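Local coordinates for probable tRNA pseudouridine synthase D (Methanosarcina mazei, PDB 1Z2Z), which probably catalyses the conversion of uridine-13 to pseudouridine in transfer RNA, at residues A[198-202]-A[239-244]; A[201-205]-A[217-221]. All blocks are in the same frame, centred on the assembly; numbering follows the deposited sequence.

Overall arrangement
Interactions 1 and 2 lie beside each other, their centres about 9 Å apart, and both start from the C-terminal end of helix 194-202. Interaction 1 sets the final turn of this helix, at Tyr-201 and Ile-202, against helix 238-249 and is almost wholly buried; its substance is selenomethionine, aliphatic and aromatic packing. Interaction 2 takes the chain just after the turn, residues 203-205, across helix 213-223, and is only partly buried, with charged and aliphatic groups toward its outer side. The two are joined by a salt bridge between Glu-240 and Arg-217, and by Met-244 packing on Val-220. Three helices are thus held together far from the predicted nucleophile.

Interaction 1 of 2, residues A[198-202]-A[239-244]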
loop_
_atom_site.group_PDB
_atom_site.type_symbol
_atom_site.label_atom_id
_atom_site.label_comp_id
_atom_site.label_asym_id
_atom_site.label_seq_id
_atom_site.Cartn_x
_atom_site.Cartn_y
_atom_site.Cartn_z
ATOM N N ALA A 198 -4.534 -13.584 -18.773
ATOM C CA ALA A 198 -3.405 -13.150 -19.578
ATOM C C ALA A 198 -3.755 -11.886 -20.345
ATOM O O ALA A 198 -2.943 -10.969 -20.445
ATOM C CB ALA A 198 -2.996 -14.247 -20.540
ATOM N N LEU A 199 -4.965 -11.836 -20.887
ATOM C CA LEU A 199 -5.402 -10.670 -21.644
ATOM C C LEU A 199 -5.574 -9.438 -20.763
ATOM O O LEU A 199 -5.249 -8.327 -21.175
ATOM C CB LEU A 199 -6.713 -10.973 -22.371
ATOM C CG LEU A 199 -6.630 -11.255 -23.877
ATOM C CD1 LEU A 199 -5.599 -12.343 -24.173
ATOM C CD2 LEU A 199 -8.010 -11.665 -24.370
ATOM N N LEU A 200 -6.083 -9.633 -19.551
ATOM C CA LEU A 200 -6.286 -8.524 -18.627
ATOM C C LEU A 200 -4.977 -7.818 -18.289
ATOM O O LEU A 200 -4.982 -6.654 -17.893
ATOM C CB LEU A 200 -6.933 -9.023 -17.332
ATOM C CG LEU A 200 -8.402 -9.455 -17.371
ATOM C CD1 LEU A 200 -8.778 -10.115 -16.054
ATOM C CD2 LEU A 200 -9.283 -8.247 -17.638
ATOM N N TYR A 201 -3.859 -8.525 -18.439
ATOM C CA TYR A 201 -2.543 -7.966 -18.133
ATOM C C TYR A 201 -1.862 -7.477 -19.405
ATOM O O TYR A 201 -1.260 -6.406 -19.433
ATOM C CB TYR A 201 -1.667 -9.026 -17.449
ATOM C CG TYR A 201 -0.362 -8.493 -16.896
ATOM C CD1 TYR A 201 -0.318 -7.838 -15.667
ATOM C CD2 TYR A 201 0.818 -8.596 -17.627
ATOM C CE1 TYR A 201 0.870 -7.294 -15.182
ATOM C CE2 TYR A 201 2.008 -8.053 -17.151
ATOM C CZ TYR A 201 2.027 -7.400 -15.930
ATOM O OH TYR A 201 3.194 -6.826 -15.482
ATOM N N ILE A 202 -1.958 -8.271 -20.462
ATOM C CA ILE A 202 -1.352 -7.901 -21.730
ATOM C C ILE A 202 -2.035 -6.650 -22.288
ATOM O O ILE A 202 -1.365 -5.682 -22.654
ATOM C CB ILE A 202 -1.480 -9.049 -22.736
ATOM C CG1 ILE A 202 -0.731 -10.276 -22.197
ATOM C CG2 ILE A 202 -0.965 -8.600 -24.094
ATOM C CD1 ILE A 202 -1.025 -11.571 -22.930
ATOM N N HIS A 239 7.261 -6.572 -19.274
ATOM C CA HIS A 239 6.452 -7.733 -18.916
ATOM C C HIS A 239 5.368 -8.053 -19.946
ATOM O O HIS A 239 5.171 -9.213 -20.311
ATOM C CB HIS A 239 5.797 -7.537 -17.541
ATOM C CG HIS A 239 6.768 -7.319 -16.421
ATOM N ND1 HIS A 239 7.954 -8.016 -16.311
ATOM C CD2 HIS A 239 6.714 -6.504 -15.339
ATOM C CE1 HIS A 239 8.584 -7.640 -15.214
ATOM N NE2 HIS A 239 7.853 -6.722 -14.605
ATOM N N GLU A 240 4.656 -7.035 -20.411
ATOM C CA GLU A 240 3.611 -7.261 -21.400
ATOM C C GLU A 240 4.222 -7.753 -22.701
ATOM O O GLU A 240 3.698 -8.665 -23.336
ATOM C CB GLU A 240 2.812 -5.979 -21.665
ATOM C CG GLU A 240 1.784 -5.633 -20.590
ATOM C CD GLU A 240 2.371 -4.866 -19.416
ATOM O OE1 GLU A 240 3.385 -5.314 -18.839
ATOM O OE2 GLU A 240 1.805 -3.810 -19.063
ATOM N N ARG A 241 5.333 -7.146 -23.101
ATOM C CA ARG A 241 5.992 -7.540 -24.342
ATOM C C ARG A 241 6.471 -8.994 -24.262
ATOM O O ARG A 241 6.204 -9.801 -25.154
ATOM C CB ARG A 241 7.181 -6.599 -24.656
ATOM C CG ARG A 241 6.794 -5.177 -25.127
ATOM C CD ARG A 241 8.019 -4.267 -25.350
ATOM N NE ARG A 241 8.999 -4.837 -26.281
ATOM C CZ ARG A 241 10.315 -4.906 -26.052
ATOM N NH1 ARG A 241 11.126 -5.445 -26.958
ATOM N NH2 ARG A 241 10.827 -4.450 -24.913
ATOM N N ALA A 242 7.161 -9.324 -23.180
ATOM C CA ALA A 242 7.685 -10.670 -23.003
ATOM C C ALA A 242 6.599 -11.724 -23.179
ATOM O O ALA A 242 6.839 -12.790 -23.759
ATOM C CB ALA A 242 8.331 -10.803 -21.628
HETATM N N MSE A 243 5.401 -11.417 -22.687
HETATM C CA MSE A 243 4.269 -12.346 -22.765
HETATM C C MSE A 243 3.679 -12.508 -24.156
HETATM O O MSE A 243 3.235 -13.594 -24.536
HETATM C CB MSE A 243 3.166 -11.903 -21.812
HETATM C CG MSE A 243 3.602 -11.880 -20.385
HETATM SE SE MSE A 243 2.157 -11.504 -19.202
HETATM C CE MSE A 243 0.990 -12.992 -19.647
HETATM N N MSE A 244 3.655 -11.421 -24.911
HETATM C CA MSE A 244 3.109 -11.480 -26.246
HETATM C C MSE A 244 4.023 -12.306 -27.133
HETATM O O MSE A 244 3.553 -13.021 -28.016
HETATM C CB MSE A 244 2.934 -10.070 -26.796
HETATM C CG MSE A 244 2.013 -9.226 -25.927
HETATM SE SE MSE A 244 1.616 -7.494 -26.672
HETATM C CE MSE A 244 -0.086 -7.917 -27.479
#
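Glu-240 OE2 is gripped by Arg-217 in a salt bridge and, weakly and at long range, by Arg-179, while the same side chain leans on the end of helix 194-202, its CG 3.3 Å from Tyr-201 O. Glu-240 crosses the phenol of Tyr-201 at about a right angle, its OE1 3.5 Å from Tyr-201 CE2. Tyr-201 stands with CG anti to the backbone N (chi1 -171°), which carries its ring across to His-239. His-239 CB meets the ring at its edge, 3.4 Å from Tyr-201 OH, while the selenium of Met-243, a selenomethionine, approaches obliquely, 3.6 Å from Tyr-201 CD2. At Ile-202, the CG2 branch rests on Met-244, 3.6 Å from both CG and CE, and the Met-243 methyl touches both Ala-198 CB and the Ile-202 CG1 arm. With an alanine at Tyr-201, the Met-243 selenium would probably lose its aromatic neighbour and Phe-269 its edge-to-face partner. The whole is an inclined helix-helix packing, the segment axes 10.0 Å apart at closest approach and their directions 133° apart, with a Met-aromatic contact at its centre.

Interaction 2 of 2, residues A[201-205]-A[217-221]; sequences YIAEP and RQFVK
Ala-203, the first residue to leave helical geometry after helix 194-202, sits directly on helix 213-223, and its methyl group forms the tightly packed part of the contact. Ala-203 CB comes nearest to Arg-217 O, at 3.3 Å, and packs against the side chains of two consecutive residues, 3.5 Å from Lys-221 CB and 3.8 Å from Val-220 CG2. Arg-217 runs beside the chain. Its side chain is extended from CG to NE (chi2 178°, chi3 -172°) and follows the departing backbone, with CB 3.7 Å from Ala-203 CA and CD 3.7 Å from Glu-204 O. This straight course brings the guanidinium to the end of the preceding helix, where the Ile-202 carbonyl lies at its edge, near its plane, with Ile-202 O 3.0 Å from Arg-217 NH1.

Toward solvent the contact changes character. Pro-205 turns its ring onto the aliphatic part of Gln-218, CG to CG at 3.6 Å, and the proline side chain crosses that of Lys-221 at about a right angle, CD meeting Lys-221 CD. Glu-204 folds back at chi2, bringing its carboxylate beside the end of Lys-221, but OE1 and NZ are 3.9 Å apart, a long salt bridge between two partly exposed residues.

The buried charge is handled differently. Arg-217 is paired through NE with Glu-209 and through NH2 with Glu-240, while neighbouring Arg-179 donates to the carbonyls of Tyr-201 and Glu-204. The positive charges of Arg-217 and nearby Arg-179, set among helix-end carbonyls, are probably offset by Glu-209 and Glu-240, whereas the outer Glu-204 and Lys-221 pair is likely to add rather little to the hold on this loop.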
loop_
_atom_site.group_PDB
_atom_site.type_symbol
_atom_site.label_atom_id
_atom_site.label_comp_id
_atom_site.label_asym_id
_atom_site.label_seq_id
_atom_site.Cartn_x
_atom_site.Cartn_y
_atom_site.Cartn_z
ATOM N N TYR A 201 -3.859 -8.525 -18.439
ATOM C CA TYR A 201 -2.543 -7.966 -18.133
ATOM C C TYR A 201 -1.862 -7.477 -19.405
ATOM O O TYR A 201 -1.260 -6.406 -19.433
ATOM C CB TYR A 201 -1.667 -9.026 -17.449
ATOM C CG TYR A 201 -0.362 -8.493 -16.896
ATOM C CD1 TYR A 201 -0.318 -7.838 -15.667
ATOM C CD2 TYR A 201 0.818 -8.596 -17.627
ATOM C CE1 TYR A 201 0.870 -7.294 -15.182
ATOM C CE2 TYR A 201 2.008 -8.053 -17.151
ATOM C CZ TYR A 201 2.027 -7.400 -15.930
ATOM O OH TYR A 201 3.194 -6.826 -15.482
ATOM N N ILE A 202 -1.958 -8.271 -20.462
ATOM C CA ILE A 202 -1.352 -7.901 -21.730
ATOM C C ILE A 202 -2.035 -6.650 -22.288
ATOM O O ILE A 202 -1.365 -5.682 -22.654
ATOM C CB ILE A 202 -1.480 -9.049 -22.736
ATOM C CG1 ILE A 202 -0.731 -10.276 -22.197
ATOM C CG2 ILE A 202 -0.965 -8.600 -24.094
ATOM C CD1 ILE A 202 -1.025 -11.571 -22.930
ATOM N N ALA A 203 -3.368 -6.687 -22.337
ATOM C CA ALA A 203 -4.190 -5.586 -22.834
ATOM C C ALA A 203 -4.944 -4.918 -21.678
ATOM O O ALA A 203 -4.385 -4.723 -20.603
ATOM C CB ALA A 203 -5.175 -6.105 -23.876
ATOM N N GLU A 204 -6.208 -4.564 -21.899
ATOM C CA GLU A 204 -7.022 -3.923 -20.861
ATOM C C GLU A 204 -6.511 -2.544 -20.467
ATOM O O GLU A 204 -5.777 -2.397 -19.491
ATOM C CB GLU A 204 -7.080 -4.784 -19.601
ATOM C CG GLU A 204 -7.922 -4.151 -18.501
ATOM C CD GLU A 204 -9.370 -4.608 -18.530
ATOM O OE1 GLU A 204 -9.929 -4.790 -19.636
ATOM O OE2 GLU A 204 -9.943 -4.775 -17.435
ATOM N N PRO A 205 -6.927 -1.507 -21.206
ATOM C CA PRO A 205 -6.526 -0.120 -20.963
ATOM C C PRO A 205 -7.247 0.545 -19.794
ATOM O O PRO A 205 -8.377 0.190 -19.471
ATOM C CB PRO A 205 -6.861 0.549 -22.282
ATOM C CG PRO A 205 -8.139 -0.143 -22.655
ATOM C CD PRO A 205 -7.807 -1.594 -22.388
ATOM N N ARG A 217 -3.215 -1.191 -25.986
ATOM C CA ARG A 217 -3.819 -2.328 -25.287
ATOM C C ARG A 217 -5.204 -2.590 -25.843
ATOM O O ARG A 217 -5.590 -3.732 -26.081
ATOM C CB ARG A 217 -3.933 -2.043 -23.785
ATOM C CG ARG A 217 -2.602 -1.907 -23.059
ATOM C CD ARG A 217 -2.817 -1.569 -21.595
ATOM N NE ARG A 217 -1.566 -1.246 -20.908
ATOM C CZ ARG A 217 -0.672 -2.142 -20.501
ATOM N NH1 ARG A 217 -0.882 -3.436 -20.704
ATOM N NH2 ARG A 217 0.438 -1.743 -19.894
ATOM N N GLN A 218 -5.955 -1.516 -26.036
ATOM C CA GLN A 218 -7.298 -1.605 -26.579
ATOM C C GLN A 218 -7.265 -2.327 -27.919
ATOM O O GLN A 218 -8.181 -3.075 -28.252
ATOM C CB GLN A 218 -7.863 -0.202 -26.785
ATOM C CG GLN A 218 -9.166 0.056 -26.065
ATOM C CD GLN A 218 -10.195 -1.000 -26.365
ATOM O OE1 GLN A 218 -10.278 -1.497 -27.485
ATOM N NE2 GLN A 218 -10.996 -1.343 -25.370
ATOM N N PHE A 219 -6.203 -2.099 -28.685
ATOM C CA PHE A 219 -6.074 -2.720 -29.991
ATOM C C PHE A 219 -6.050 -4.230 -29.907
ATOM O O PHE A 219 -6.943 -4.901 -30.419
ATOM C CB PHE A 219 -4.802 -2.254 -30.695
ATOM C CG PHE A 219 -4.643 -2.819 -32.080
ATOM C CD1 PHE A 219 -5.309 -2.254 -33.157
ATOM C CD2 PHE A 219 -3.840 -3.933 -32.306
ATOM C CE1 PHE A 219 -5.192 -2.799 -34.436
ATOM C CE2 PHE A 219 -3.720 -4.482 -33.583
ATOM C CZ PHE A 219 -4.391 -3.910 -34.645
ATOM N N VAL A 220 -5.024 -4.773 -29.265
ATOM C CA VAL A 220 -4.903 -6.219 -29.154
ATOM C C VAL A 220 -5.961 -6.844 -28.258
ATOM O O VAL A 220 -6.089 -8.064 -28.206
ATOM C CB VAL A 220 -3.506 -6.628 -28.631
ATOM C CG1 VAL A 220 -2.439 -6.043 -29.533
ATOM C CG2 VAL A 220 -3.317 -6.171 -27.189
ATOM N N LYS A 221 -6.723 -6.009 -27.562
ATOM C CA LYS A 221 -7.765 -6.493 -26.662
ATOM C C LYS A 221 -8.999 -6.964 -27.425
ATOM O O LYS A 221 -9.802 -7.739 -26.909
ATOM C CB LYS A 221 -8.134 -5.387 -25.674
ATOM C CG LYS A 221 -9.242 -5.714 -24.701
ATOM C CD LYS A 221 -9.145 -4.761 -23.524
ATOM C CE LYS A 221 -10.273 -4.957 -22.542
ATOM N NZ LYS A 221 -11.562 -4.604 -23.176
#